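Endolysin (Escherichia coli O157 typing phage 15, PDB 7M5I) probably hydrolyses the beta-1,4 linkages of host peptidoglycan as a lysozyme of glycosyl hydrolase family 24, helping to burst the bacterium and release new phage particles. Local coordinates at residues A16-F20 with S156-K160; Y39-I44 with Y63-D67; D67-F71 with T95-I100; S106-R111 with A123-W127. All blocks are in the same frame, centred on the assembly; numbering follows the deposited sequence.

The contacts are met in turn from the N terminus. Contact 1 joins helix 11-21 to the C-terminal tail after helix 140-155, so it closes a loop of nearly the whole chain, and the other three lie within that loop. Contact 2 closes a short loop from strand 43-44 and the loop before it to helix 57-78. Contact 3 begins on that helix at Asp-67, which both share, and reaches the end of helix 85-98. Contact 4 follows in series and joins helices 107-113 and 117-124. Contacts 1, 2 and 3 touch one another through Ile-17, Lys-18, Leu-64 and Tyr-96. Ile-98 touches Phe-108 and Trp-127, linking contact 3 to contact 4.

Contact 1. Residues A16-F20 with S156-K160; sequences AIKFF and SVYPK
Pro-159 packs against three side chains of helix 11-21: Ala-16, Phe-19 and Phe-20. The side-chain contacts are apolar and lie at the surface.

One interaction is a CH-pi contact. Pro-159 CB sits over one face of the Phe-19 ring, 3.8 Å from its centroid and 19° off the ring normal. It is displaced toward the rim, 3.6 Å from Phe-19 CD1. Phe-19 CG is anti to the backbone N (chi1 177°), and this carries the ring out to the tail. The backbone of Lys-160 follows, with its C atom 3.8 Å from Phe-19 CE2. Lys-160 is poorly ordered, so its contact is less certain.

The rest is aliphatic and aromatic packing. Pro-159 CG meets the far end of the second phenylalanine, 3.8 Å from Phe-20 CZ, and the two side chains are roughly perpendicular. Pro-159 CD lies 3.8 Å from Ala-16 CB. The same methyl reaches the edge of the Tyr-158 ring, near its plane, with Ala-16 CB 4.3 Å from Tyr-158 CD2.

The polar end of Tyr-158 is held elsewhere, by a hydrogen bond from its OH to Asp-89 on helix 85-98. Phe-20 also packs on Arg-145, Met-148 and Glu-149 of helix 140-155. Phe-20 directly precedes Glu-21, a predicted active-site residue (proton donor/acceptor). The C-terminal tail thus lies on the helix that leads into the probable active site of this phage-lysozyme fold.

Contact 2. Residues Y39-I44 with Y63-D67; sequences YGTIRI and YLLAD
Ile-44 lies across one face of the Tyr-63 ring. Its two branches divide that ring between them. CG2 covers one side, with Ile-44 CG2 3.6 Å from Tyr-63 CE1. The longer branch covers the other, with Ile-44 CD1 3.6 Å from Tyr-63 CE2. The CG2 methyl makes a CH-pi contact, 24° off the ring normal. Ile-44 CG1 is anti to the carbonyl carbon and CG2 anti to the backbone N (chi1 -61°), a setting that brings both branches over the ring.

Thr-41 and Asp-67 form the polar part. Thr-41 OG1 donates a hydrogen bond of 2.8 Å to Asp-67 OD2, on the syn side of the carboxylate and 16° out of its plane. The other oxygen, OD1, faces the backbone of the loop through two waters. One water accepts from Ile-42 N and donates to Asp-67 OD1. The second lies 2.8 Å from Arg-43 O and 2.9 Å from Asp-67 OD1. Asp-67 thus ties helix 57-78 to the loop after strand 35-38 and to strand 43-44. This places the small beta region of the phage-lysozyme fold against the long helix 57-78.

Tyr-39 and Leu-64 meet at about a right angle. Leu-64 CD2 lies 4.0 Å from Tyr-39 CB and approaches the ring obliquely. The other methyl, Leu-64 CD1, is 3.8 Å from Tyr-39 O. Both residues also pack on Lys-18 of helix 11-21. The Tyr-39 side chain comes within about 4 Å of that of Glu-21, a predicted active-site residue.

Contact 3. Residues D67-F71 with T95-I100; sequences DVEKF and TYNIGI
Asp-67 meets the end of Tyr-96 with its CB, in a tight contact 3.0 Å from Tyr-96 OH. The carboxylate oxygen OD2 of Asp-67 is 3.2 Å from the same hydroxyl and is hydrogen-bonded to Thr-41.

Val-68 comes next and covers one face of that ring. Its CG1 makes a CH-pi contact, 4.0 Å from the Tyr-96 ring centroid and 13° off the normal. With CG anti to the backbone N (chi1 -171°), the far end of the Tyr-96 ring comes close to helix 57-78. Tyr-96 also touches Ile-17 and Glu-21 of helix 11-21, and Glu-21 is a predicted active-site residue. This is helix-helix packing in the lysozyme fold: the long helix 57-78 meets the C-terminal end of helix 85-98, close to the probable catalytic site.

Lys-70 contributes at the margin. Its carbonyl O is 3.8 Å from Ile-100 CD1, and its CE also approaches that methyl.

Phe-71 makes the most contacts of the first segment. Its ring and that of Tyr-96 form a T-shaped pair, with centroids 5.0 Å apart and planes at 88°. The edge of Tyr-96 points to the face of Phe-71, and Tyr-96 CD1 is 3.5 Å from Phe-71 CD1. Tyr-96 CA also lies over the face of Phe-71, in a second CH-pi contact. Gly-99 CA sits at the edge of the Phe-71 ring, near its plane. Ile-100 CG1 comes in obliquely, 3.8 Å from Phe-71 CD2. The methyl of Thr-95 also lies at the edge of the ring.

Contact 4. Residues S106-R111 with A123-W127; sequences STFIKR and AMQWW. With PO4 (phosphate ion), chain C; PO4 (phosphate ion), chain D.
Phe-108 and Ala-123 bring the two backbones close, with their CA atoms 4.8 Å apart. This is a close packing of two short helices in the phage-lysozyme fold, 107-113 and the end of 117-124. Ser-106 is the N-cap of the first: its OG accepts from Ile-109 N and is also hydrogen-bonded to Met-103 O. A type I beta turn, Met-124 to Trp-127, overlaps the end of the second.

Ala-123 CB sits against the first helix, 3.8 Å from Phe-108 CB. Phe-108 CB also meets Met-124 CG, which makes an off-centre, oblique CH-pi contact with the ring. Phe-108 CG stands between the backbone N and the carbonyl carbon (chi1 71°), and the ring turns in toward the second segment. Trp-127 NE1 lies at the edge of this ring, 3.7 Å from Phe-108 CD2.

The far rim of Trp-126 reaches Thr-107 and Arg-111. Its CH2 lies over one face of the Arg-111 guanidinium, 3.8 Å from NH2, and the two planes are 74° apart.

Two phosphates, probably from the crystallisation liquor, bind here. The chain D ion meets the Arg-111 guanidinium edge. In the chain C ion, O1 accepts from Thr-107 OG1, and O3 from Thr-107 N at 3.0 Å. Trp-127 NE1 shares its one N-H, mainly with a water and weakly with that O3. The water also accepts from Phe-108 N and donates to O3 and, at 2.8 Å, to Ala-123 O.

Contact 1. Residues A16-F20 with S156-K160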
loop_
_atom_site.group_PDB
_atom_site.type_symbol
_atom_site.label_atom_id
_atom_site.label_comp_id
_atom_site.label_asym_id
_atom_site.label_seq_id
_atom_site.Cartn_x
_atom_site.Cartn_y
_atom_site.Cartn_z
ATOM N N ALA A 16 -9.516 1.808 1.016
ATOM C CA ALA A 16 -8.484 2.845 0.901
ATOM C C ALA A 16 -7.449 2.451 -0.158
ATOM O O ALA A 16 -7.084 3.296 -1.029
ATOM C CB ALA A 16 -7.845 3.165 2.235
ATOM N N ILE A 17 -6.995 1.209 -0.170
ATOM C CA ILE A 17 -5.988 0.769 -1.185
ATOM C C ILE A 17 -6.644 0.856 -2.560
ATOM O O ILE A 17 -5.962 1.325 -3.503
ATOM C CB ILE A 17 -5.446 -0.637 -0.837
ATOM C CG1 ILE A 17 -4.677 -0.518 0.484
ATOM C CG2 ILE A 17 -4.575 -1.125 -1.982
ATOM C CD1 ILE A 17 -4.087 -1.820 0.999
ATOM N N LYS A 18 -7.898 0.432 -2.693
ATOM C CA LYS A 18 -8.634 0.550 -3.982
ATOM C C LYS A 18 -8.590 2.010 -4.419
ATOM O O LYS A 18 -8.394 2.298 -5.607
ATOM C CB LYS A 18 -10.071 0.043 -3.858
ATOM C CG LYS A 18 -10.220 -1.461 -3.712
ATOM C CD LYS A 18 -11.658 -1.811 -3.469
ATOM C CE LYS A 18 -11.964 -3.283 -3.460
ATOM N NZ LYS A 18 -13.314 -3.508 -2.923
ATOM N N PHE A 19 -8.912 2.915 -3.515
ATOM C CA PHE A 19 -9.000 4.367 -3.785
ATOM C C PHE A 19 -7.653 4.902 -4.269
ATOM O O PHE A 19 -7.555 5.636 -5.272
ATOM C CB PHE A 19 -9.475 5.046 -2.526
ATOM C CG PHE A 19 -9.542 6.553 -2.645
ATOM C CD1 PHE A 19 -8.446 7.336 -2.392
ATOM C CD2 PHE A 19 -10.721 7.153 -3.017
ATOM C CE1 PHE A 19 -8.530 8.725 -2.501
ATOM C CE2 PHE A 19 -10.804 8.547 -3.123
ATOM C CZ PHE A 19 -9.688 9.310 -2.915
ATOM N N PHE A 20 -6.564 4.495 -3.609
ATOM C CA PHE A 20 -5.192 4.922 -3.969
ATOM C C PHE A 20 -4.743 4.373 -5.339
ATOM O O PHE A 20 -4.008 5.094 -6.089
ATOM C CB PHE A 20 -4.180 4.502 -2.899
ATOM C CG PHE A 20 -4.401 5.141 -1.553
ATOM C CD1 PHE A 20 -4.805 6.489 -1.422
ATOM C CD2 PHE A 20 -4.148 4.414 -0.400
ATOM C CE1 PHE A 20 -5.007 7.039 -0.169
ATOM C CE2 PHE A 20 -4.355 4.969 0.853
ATOM C CZ PHE A 20 -4.794 6.270 0.978
ATOM N N SER A 156 -7.831 7.481 12.223
ATOM C CA SER A 156 -8.834 6.544 11.696
ATOM C C SER A 156 -9.771 7.267 10.708
ATOM O O SER A 156 -10.971 7.003 10.639
ATOM C CB SER A 156 -9.562 5.833 12.889
ATOM O OG SER A 156 -10.172 4.644 12.387
ATOM N N VAL A 157 -9.228 8.208 9.939
ATOM C CA VAL A 157 -9.974 8.975 8.901
ATOM C C VAL A 157 -9.519 8.426 7.550
ATOM O O VAL A 157 -8.330 8.530 7.237
ATOM C CB VAL A 157 -9.697 10.491 9.013
ATOM C CG1 VAL A 157 -10.130 11.283 7.792
ATOM C CG2 VAL A 157 -10.337 11.070 10.248
ATOM N N TYR A 158 -10.440 7.815 6.836
ATOM C CA TYR A 158 -10.173 7.065 5.593
ATOM C C TYR A 158 -10.641 7.914 4.420
ATOM O O TYR A 158 -11.466 8.798 4.601
ATOM C CB TYR A 158 -10.902 5.730 5.594
ATOM C CG TYR A 158 -10.335 4.723 6.552
ATOM C CD1 TYR A 158 -10.598 4.805 7.930
ATOM C CD2 TYR A 158 -9.603 3.652 6.104
ATOM C CE1 TYR A 158 -10.104 3.860 8.806
ATOM C CE2 TYR A 158 -9.069 2.723 6.983
ATOM C CZ TYR A 158 -9.344 2.807 8.325
ATOM O OH TYR A 158 -8.891 1.812 9.157
ATOM N N PRO A 159 -10.024 7.742 3.241
ATOM C CA PRO A 159 -10.285 8.615 2.091
ATOM C C PRO A 159 -11.719 8.517 1.571
ATOM O O PRO A 159 -12.283 7.447 1.677
ATOM C CB PRO A 159 -9.383 8.072 0.986
ATOM C CG PRO A 159 -8.468 7.076 1.605
ATOM C CD PRO A 159 -8.984 6.759 2.987
ATOM N N LYS A 160 -12.241 9.565 0.909
ATOM C CA LYS A 160 -13.531 9.496 0.117
ATOM C C LYS A 160 -13.497 10.369 -1.156
ATOM O O LYS A 160 -12.656 11.309 -1.146
ATOM C CB LYS A 160 -14.668 9.937 1.038
ATOM C CG LYS A 160 -14.294 11.104 1.950
ATOM C CD LYS A 160 -15.410 11.625 2.840
ATOM C CE LYS A 160 -16.156 10.515 3.546
ATOM N NZ LYS A 160 -16.706 10.973 4.843
#

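Contact 2. Residues Y39-I44 with Y63-D67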
loop_
_atom_site.group_PDB
_atom_site.type_symbol
_atom_site.label_atom_id
_atom_site.label_comp_id
_atom_site.label_asym_id
_atom_site.label_seq_id
_atom_site.Cartn_x
_atom_site.Cartn_y
_atom_site.Cartn_z
ATOM N N TYR A 39 -7.159 -2.953 -9.840
ATOM C CA TYR A 39 -6.634 -2.010 -8.836
ATOM C C TYR A 39 -5.113 -2.084 -8.790
ATOM O O TYR A 39 -4.538 -2.479 -7.731
ATOM C CB TYR A 39 -7.235 -2.283 -7.464
ATOM C CG TYR A 39 -8.749 -2.227 -7.416
ATOM C CD1 TYR A 39 -9.414 -0.984 -7.369
ATOM C CD2 TYR A 39 -9.517 -3.364 -7.324
ATOM C CE1 TYR A 39 -10.790 -0.919 -7.234
ATOM C CE2 TYR A 39 -10.903 -3.312 -7.263
ATOM C CZ TYR A 39 -11.553 -2.072 -7.186
ATOM O OH TYR A 39 -12.918 -1.947 -7.104
ATOM N N GLY A 40 -4.469 -1.773 -9.918
ATOM C CA GLY A 40 -2.994 -1.707 -9.980
ATOM C C GLY A 40 -2.316 -3.083 -10.031
ATOM O O GLY A 40 -1.114 -3.206 -9.752
ATOM N N THR A 41 -3.038 -4.081 -10.439
ATOM C CA THR A 41 -2.549 -5.455 -10.545
ATOM C C THR A 41 -1.630 -5.577 -11.770
ATOM O O THR A 41 -2.044 -5.191 -12.869
ATOM C CB THR A 41 -3.705 -6.448 -10.654
ATOM O OG1 THR A 41 -4.450 -6.345 -9.444
ATOM C CG2 THR A 41 -3.252 -7.897 -10.852
ATOM N N ILE A 42 -0.447 -6.186 -11.599
ATOM C CA ILE A 42 0.450 -6.496 -12.752
ATOM C C ILE A 42 0.734 -8.008 -12.859
ATOM O O ILE A 42 1.366 -8.391 -13.854
ATOM C CB ILE A 42 1.758 -5.686 -12.685
ATOM C CG1 ILE A 42 2.662 -6.114 -11.516
ATOM C CG2 ILE A 42 1.427 -4.197 -12.710
ATOM C CD1 ILE A 42 4.034 -5.432 -11.534
ATOM N N ARG A 43 0.280 -8.843 -11.903
ATOM C CA ARG A 43 0.401 -10.317 -11.977
ATOM C C ARG A 43 -0.891 -10.953 -11.444
ATOM O O ARG A 43 -1.360 -10.513 -10.397
ATOM C CB ARG A 43 1.608 -10.785 -11.150
ATOM C CG ARG A 43 2.970 -10.252 -11.571
ATOM C CD ARG A 43 3.567 -10.907 -12.799
ATOM N NE ARG A 43 4.926 -10.429 -13.115
ATOM C CZ ARG A 43 5.258 -9.325 -13.828
ATOM N NH1 ARG A 43 4.349 -8.526 -14.352
ATOM N NH2 ARG A 43 6.527 -9.013 -14.028
ATOM N N ILE A 44 -1.406 -11.947 -12.160
ATOM C CA ILE A 44 -2.639 -12.720 -11.826
ATOM C C ILE A 44 -2.233 -14.182 -11.726
ATOM O O ILE A 44 -1.783 -14.743 -12.759
ATOM C CB ILE A 44 -3.730 -12.494 -12.892
ATOM C CG1 ILE A 44 -4.126 -11.008 -12.950
ATOM C CG2 ILE A 44 -4.906 -13.408 -12.619
ATOM C CD1 ILE A 44 -5.059 -10.634 -14.097
ATOM N N TYR A 63 -8.133 -10.163 -7.383
ATOM C CA TYR A 63 -6.697 -10.056 -7.691
ATOM C C TYR A 63 -6.030 -9.159 -6.660
ATOM O O TYR A 63 -4.875 -9.431 -6.293
ATOM C CB TYR A 63 -6.488 -9.550 -9.121
ATOM C CG TYR A 63 -7.119 -10.410 -10.175
ATOM C CD1 TYR A 63 -7.299 -11.768 -10.004
ATOM C CD2 TYR A 63 -7.538 -9.842 -11.355
ATOM C CE1 TYR A 63 -7.942 -12.545 -10.954
ATOM C CE2 TYR A 63 -8.164 -10.602 -12.331
ATOM C CZ TYR A 63 -8.323 -11.953 -12.146
ATOM O OH TYR A 63 -8.908 -12.734 -13.102
ATOM N N LEU A 64 -6.693 -8.111 -6.219
ATOM C CA LEU A 64 -6.103 -7.147 -5.245
ATOM C C LEU A 64 -5.949 -7.901 -3.900
ATOM O O LEU A 64 -4.845 -7.796 -3.273
ATOM C CB LEU A 64 -6.962 -5.907 -5.073
ATOM C CG LEU A 64 -6.467 -4.923 -4.007
ATOM C CD1 LEU A 64 -5.134 -4.324 -4.415
ATOM C CD2 LEU A 64 -7.506 -3.835 -3.769
ATOM N N LEU A 65 -6.954 -8.651 -3.486
ATOM C CA LEU A 65 -6.875 -9.470 -2.244
ATOM C C LEU A 65 -5.671 -10.424 -2.314
ATOM O O LEU A 65 -4.957 -10.535 -1.296
ATOM C CB LEU A 65 -8.173 -10.236 -2.016
ATOM C CG LEU A 65 -9.356 -9.388 -1.552
ATOM C CD1 LEU A 65 -10.629 -10.209 -1.558
ATOM C CD2 LEU A 65 -9.079 -8.763 -0.194
ATOM N N ALA A 66 -5.446 -11.050 -3.457
ATOM C CA ALA A 66 -4.349 -12.035 -3.604
ATOM C C ALA A 66 -3.020 -11.257 -3.545
ATOM O O ALA A 66 -2.106 -11.739 -2.863
ATOM C CB ALA A 66 -4.476 -12.793 -4.890
ATOM N N ASP A 67 -2.949 -10.097 -4.213
ATOM C CA ASP A 67 -1.763 -9.208 -4.304
ATOM C C ASP A 67 -1.343 -8.776 -2.874
ATOM O O ASP A 67 -0.104 -8.695 -2.611
ATOM C CB ASP A 67 -2.045 -7.908 -5.057
ATOM C CG ASP A 67 -2.184 -7.933 -6.580
ATOM O OD1 ASP A 67 -1.690 -8.939 -7.172
ATOM O OD2 ASP A 67 -2.870 -6.914 -7.161
HETATM O O HOH W 1 0.166 -7.776 -9.108
HETATM O O HOH W 2 -3.354 -10.902 -8.459
#

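Contact 3. Residues D67-F71 with T95-I100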
loop_
_atom_site.group_PDB
_atom_site.type_symbol
_atom_site.label_atom_id
_atom_site.label_comp_id
_atom_site.label_asym_id
_atom_site.label_seq_id
_atom_site.Cartn_x
_atom_site.Cartn_y
_atom_site.Cartn_z
ATOM N N ASP A 67 -2.949 -10.097 -4.213
ATOM C CA ASP A 67 -1.763 -9.208 -4.304
ATOM C C ASP A 67 -1.343 -8.776 -2.874
ATOM O O ASP A 67 -0.104 -8.695 -2.611
ATOM C CB ASP A 67 -2.045 -7.908 -5.057
ATOM C CG ASP A 67 -2.184 -7.933 -6.580
ATOM O OD1 ASP A 67 -1.690 -8.939 -7.172
ATOM O OD2 ASP A 67 -2.870 -6.914 -7.161
ATOM N N VAL A 68 -2.296 -8.404 -2.009
ATOM C CA VAL A 68 -1.951 -7.671 -0.746
ATOM C C VAL A 68 -1.535 -8.692 0.323
ATOM O O VAL A 68 -0.960 -8.285 1.302
ATOM C CB VAL A 68 -3.035 -6.771 -0.128
ATOM C CG1 VAL A 68 -3.444 -5.653 -1.052
ATOM C CG2 VAL A 68 -4.226 -7.528 0.332
ATOM N N GLU A 69 -1.805 -9.972 0.141
ATOM C CA GLU A 69 -1.666 -11.026 1.182
ATOM C C GLU A 69 -0.245 -11.021 1.764
ATOM O O GLU A 69 -0.106 -11.028 3.011
ATOM C CB GLU A 69 -2.107 -12.365 0.607
ATOM C CG GLU A 69 -2.553 -13.359 1.641
ATOM C CD GLU A 69 -2.801 -14.745 1.043
ATOM O OE1 GLU A 69 -3.031 -14.836 -0.202
ATOM O OE2 GLU A 69 -2.698 -15.729 1.802
ATOM N N LYS A 70 0.785 -10.975 0.922
ATOM C CA LYS A 70 2.183 -11.077 1.417
ATOM C C LYS A 70 2.543 -9.801 2.172
ATOM O O LYS A 70 3.481 -9.863 3.006
ATOM C CB LYS A 70 3.161 -11.411 0.287
ATOM C CG LYS A 70 3.335 -10.318 -0.758
ATOM C CD LYS A 70 4.362 -10.671 -1.863
ATOM C CE LYS A 70 5.046 -9.407 -2.339
ATOM N NZ LYS A 70 5.983 -9.612 -3.468
ATOM N N PHE A 71 1.898 -8.675 1.894
ATOM C CA PHE A 71 2.139 -7.370 2.545
ATOM C C PHE A 71 1.493 -7.325 3.924
ATOM O O PHE A 71 2.156 -6.822 4.876
ATOM C CB PHE A 71 1.702 -6.194 1.654
ATOM C CG PHE A 71 2.485 -6.155 0.353
ATOM C CD1 PHE A 71 2.069 -6.903 -0.733
ATOM C CD2 PHE A 71 3.663 -5.447 0.233
ATOM C CE1 PHE A 71 2.762 -6.861 -1.941
ATOM C CE2 PHE A 71 4.351 -5.399 -0.963
ATOM C CZ PHE A 71 3.903 -6.115 -2.050
ATOM N N THR A 95 3.089 -0.035 2.921
ATOM C CA THR A 95 4.028 -1.127 2.585
ATOM C C THR A 95 3.691 -1.675 1.183
ATOM O O THR A 95 4.623 -2.020 0.448
ATOM C CB THR A 95 3.969 -2.250 3.639
ATOM O OG1 THR A 95 4.241 -1.656 4.899
ATOM C CG2 THR A 95 4.965 -3.346 3.367
ATOM N N TYR A 96 2.417 -1.738 0.841
ATOM C CA TYR A 96 1.954 -2.218 -0.472
ATOM C C TYR A 96 2.539 -1.353 -1.597
ATOM O O TYR A 96 2.762 -1.842 -2.734
ATOM C CB TYR A 96 0.431 -2.219 -0.515
ATOM C CG TYR A 96 -0.085 -2.897 -1.758
ATOM C CD1 TYR A 96 0.284 -4.215 -1.997
ATOM C CD2 TYR A 96 -0.888 -2.267 -2.684
ATOM C CE1 TYR A 96 -0.155 -4.891 -3.119
ATOM C CE2 TYR A 96 -1.346 -2.925 -3.815
ATOM C CZ TYR A 96 -0.984 -4.245 -4.032
ATOM O OH TYR A 96 -1.294 -4.954 -5.161
ATOM N N ASN A 97 2.820 -0.092 -1.302
ATOM C CA ASN A 97 3.381 0.876 -2.275
ATOM C C ASN A 97 4.901 0.859 -2.213
ATOM O O ASN A 97 5.563 0.807 -3.278
ATOM C CB ASN A 97 2.740 2.241 -2.016
ATOM C CG ASN A 97 3.289 3.346 -2.890
ATOM O OD1 ASN A 97 3.852 4.297 -2.397
ATOM N ND2 ASN A 97 3.234 3.142 -4.203
ATOM N N ILE A 98 5.518 0.899 -1.044
ATOM C CA ILE A 98 6.992 1.066 -0.969
ATOM C C ILE A 98 7.715 -0.297 -1.016
ATOM O O ILE A 98 8.913 -0.303 -1.338
ATOM C CB ILE A 98 7.448 1.913 0.223
ATOM C CG1 ILE A 98 7.264 1.176 1.560
ATOM C CG2 ILE A 98 6.778 3.269 0.188
ATOM C CD1 ILE A 98 7.830 1.889 2.720
ATOM N N GLY A 99 7.011 -1.376 -0.735
ATOM C CA GLY A 99 7.525 -2.749 -0.697
ATOM C C GLY A 99 7.964 -3.172 0.705
ATOM O O GLY A 99 8.224 -2.304 1.575
ATOM N N ILE A 100 8.191 -4.456 0.830
ATOM C CA ILE A 100 8.436 -5.143 2.125
ATOM C C ILE A 100 9.777 -4.690 2.690
ATOM O O ILE A 100 9.812 -4.284 3.856
ATOM C CB ILE A 100 8.305 -6.663 1.946
ATOM C CG1 ILE A 100 6.852 -7.050 1.642
ATOM C CG2 ILE A 100 8.827 -7.363 3.198
ATOM C CD1 ILE A 100 6.639 -8.515 1.373
#

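Contact 4. Residues S106-R111 with A123-W127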
loop_
_atom_site.group_PDB
_atom_site.type_symbol
_atom_site.label_atom_id
_atom_site.label_comp_id
_atom_site.label_asym_id
_atom_site.label_seq_id
_atom_site.Cartn_x
_atom_site.Cartn_y
_atom_site.Cartn_z
ATOM N N SER A 106 12.564 0.713 7.687
ATOM C CA SER A 106 12.088 2.118 7.764
ATOM C C SER A 106 12.249 2.681 9.178
ATOM O O SER A 106 12.131 1.939 10.132
ATOM C CB SER A 106 10.644 2.234 7.319
ATOM O OG SER A 106 9.749 1.587 8.228
ATOM N N THR A 107 12.410 3.984 9.281
ATOM C CA THR A 107 12.236 4.738 10.527
ATOM C C THR A 107 10.783 4.639 11.019
ATOM O O THR A 107 10.585 4.551 12.253
ATOM C CB THR A 107 12.659 6.193 10.344
ATOM O OG1 THR A 107 14.028 6.209 9.960
ATOM C CG2 THR A 107 12.433 7.007 11.587
ATOM N N PHE A 108 9.788 4.704 10.133
ATOM C CA PHE A 108 8.380 4.727 10.605
ATOM C C PHE A 108 8.109 3.457 11.429
ATOM O O PHE A 108 7.453 3.567 12.479
ATOM C CB PHE A 108 7.377 5.042 9.494
ATOM C CG PHE A 108 7.133 3.988 8.451
ATOM C CD1 PHE A 108 6.282 2.923 8.691
ATOM C CD2 PHE A 108 7.652 4.145 7.156
ATOM C CE1 PHE A 108 5.985 1.997 7.693
ATOM C CE2 PHE A 108 7.385 3.210 6.178
ATOM C CZ PHE A 108 6.534 2.145 6.419
ATOM N N ILE A 109 8.586 2.296 11.021
ATOM C CA ILE A 109 8.212 1.030 11.720
ATOM C C ILE A 109 8.949 0.976 13.072
ATOM O O ILE A 109 8.337 0.469 14.043
ATOM C CB ILE A 109 8.507 -0.202 10.865
ATOM C CG1 ILE A 109 7.659 -1.388 11.335
ATOM C CG2 ILE A 109 9.987 -0.540 10.882
ATOM C CD1 ILE A 109 6.180 -1.276 10.950
ATOM N N LYS A 110 10.172 1.509 13.129
ATOM C CA LYS A 110 10.947 1.643 14.390
ATOM C C LYS A 110 10.172 2.525 15.372
ATOM O O LYS A 110 10.026 2.163 16.551
ATOM C CB LYS A 110 12.343 2.151 14.039
ATOM C CG LYS A 110 13.274 1.071 13.496
ATOM C CD LYS A 110 14.776 1.476 13.586
ATOM C CE LYS A 110 15.730 0.801 12.602
ATOM N NZ LYS A 110 15.519 1.187 11.185
ATOM N N ARG A 111 9.654 3.654 14.899
ATOM C CA ARG A 111 8.906 4.609 15.745
ATOM C C ARG A 111 7.590 3.963 16.179
ATOM O O ARG A 111 7.207 4.113 17.374
ATOM C CB ARG A 111 8.699 5.949 15.033
ATOM C CG ARG A 111 10.007 6.701 14.827
ATOM C CD ARG A 111 9.753 8.021 14.138
ATOM N NE ARG A 111 10.952 8.815 14.046
ATOM C CZ ARG A 111 11.033 10.016 13.481
ATOM N NH1 ARG A 111 9.968 10.601 12.988
ATOM N NH2 ARG A 111 12.192 10.636 13.445
ATOM N N ALA A 123 7.359 10.077 9.831
ATOM C CA ALA A 123 8.365 9.284 9.079
ATOM C C ALA A 123 7.714 8.515 7.913
ATOM O O ALA A 123 8.385 8.232 6.886
ATOM C CB ALA A 123 9.095 8.363 10.022
ATOM N N MET A 124 6.430 8.167 8.038
ATOM C CA MET A 124 5.681 7.516 6.957
ATOM C C MET A 124 5.751 8.416 5.702
ATOM O O MET A 124 5.884 7.884 4.574
ATOM C CB MET A 124 4.220 7.300 7.366
ATOM C CG MET A 124 4.027 6.075 8.174
ATOM S SD MET A 124 2.354 5.972 8.868
ATOM C CE MET A 124 1.315 5.692 7.445
ATOM N N GLN A 125 5.662 9.702 5.903
ATOM C CA GLN A 125 5.485 10.689 4.804
ATOM C C GLN A 125 6.826 11.041 4.154
ATOM O O GLN A 125 6.804 11.656 3.089
ATOM C CB GLN A 125 4.735 11.862 5.390
ATOM C CG GLN A 125 3.330 11.454 5.808
ATOM C CD GLN A 125 2.581 12.675 6.185
ATOM O OE1 GLN A 125 2.157 13.422 5.300
ATOM N NE2 GLN A 125 2.499 12.885 7.502
ATOM N N TRP A 126 7.939 10.522 4.661
ATOM C CA TRP A 126 9.252 10.687 3.998
ATOM C C TRP A 126 9.272 9.925 2.658
ATOM O O TRP A 126 10.120 10.261 1.821
ATOM C CB TRP A 126 10.399 10.216 4.896
ATOM C CG TRP A 126 10.515 10.956 6.182
ATOM C CD1 TRP A 126 9.901 12.117 6.559
ATOM C CD2 TRP A 126 11.358 10.570 7.290
ATOM N NE1 TRP A 126 10.305 12.472 7.820
ATOM C CE2 TRP A 126 11.195 11.548 8.295
ATOM C CE3 TRP A 126 12.231 9.501 7.509
ATOM C CZ2 TRP A 126 11.871 11.486 9.520
ATOM C CZ3 TRP A 126 12.925 9.451 8.703
ATOM C CH2 TRP A 126 12.753 10.438 9.681
ATOM N N TRP A 127 8.436 8.919 2.456
ATOM C CA TRP A 127 8.474 8.004 1.305
ATOM C C TRP A 127 7.679 8.639 0.134
ATOM O O TRP A 127 6.580 8.149 -0.197
ATOM C CB TRP A 127 7.975 6.622 1.704
ATOM C CG TRP A 127 8.939 5.937 2.619
ATOM C CD1 TRP A 127 8.962 6.023 3.996
ATOM C CD2 TRP A 127 10.027 5.085 2.263
ATOM N NE1 TRP A 127 10.023 5.331 4.512
ATOM C CE2 TRP A 127 10.661 4.698 3.480
ATOM C CE3 TRP A 127 10.534 4.589 1.058
ATOM C CZ2 TRP A 127 11.815 3.921 3.496
ATOM C CZ3 TRP A 127 11.673 3.814 1.079
ATOM C CH2 TRP A 127 12.282 3.459 2.281
HETATM P P PO4 C . 14.009 5.662 6.393
HETATM O O1 PO4 C . 14.780 6.283 7.560
HETATM O O2 PO4 C . 14.172 6.573 5.181
HETATM O O3 PO4 C . 12.556 5.549 6.772
HETATM O O4 PO4 C . 14.548 4.286 6.043
HETATM P P PO4 D . 14.481 7.984 15.166
HETATM O O1 PO4 D . 15.205 8.428 16.433
HETATM O O2 PO4 D . 15.267 8.466 13.937
HETATM O O3 PO4 D . 13.094 8.588 15.188
HETATM O O4 PO4 D . 14.363 6.454 15.139
HETATM O O HOH W 3 10.253 6.181 7.410
#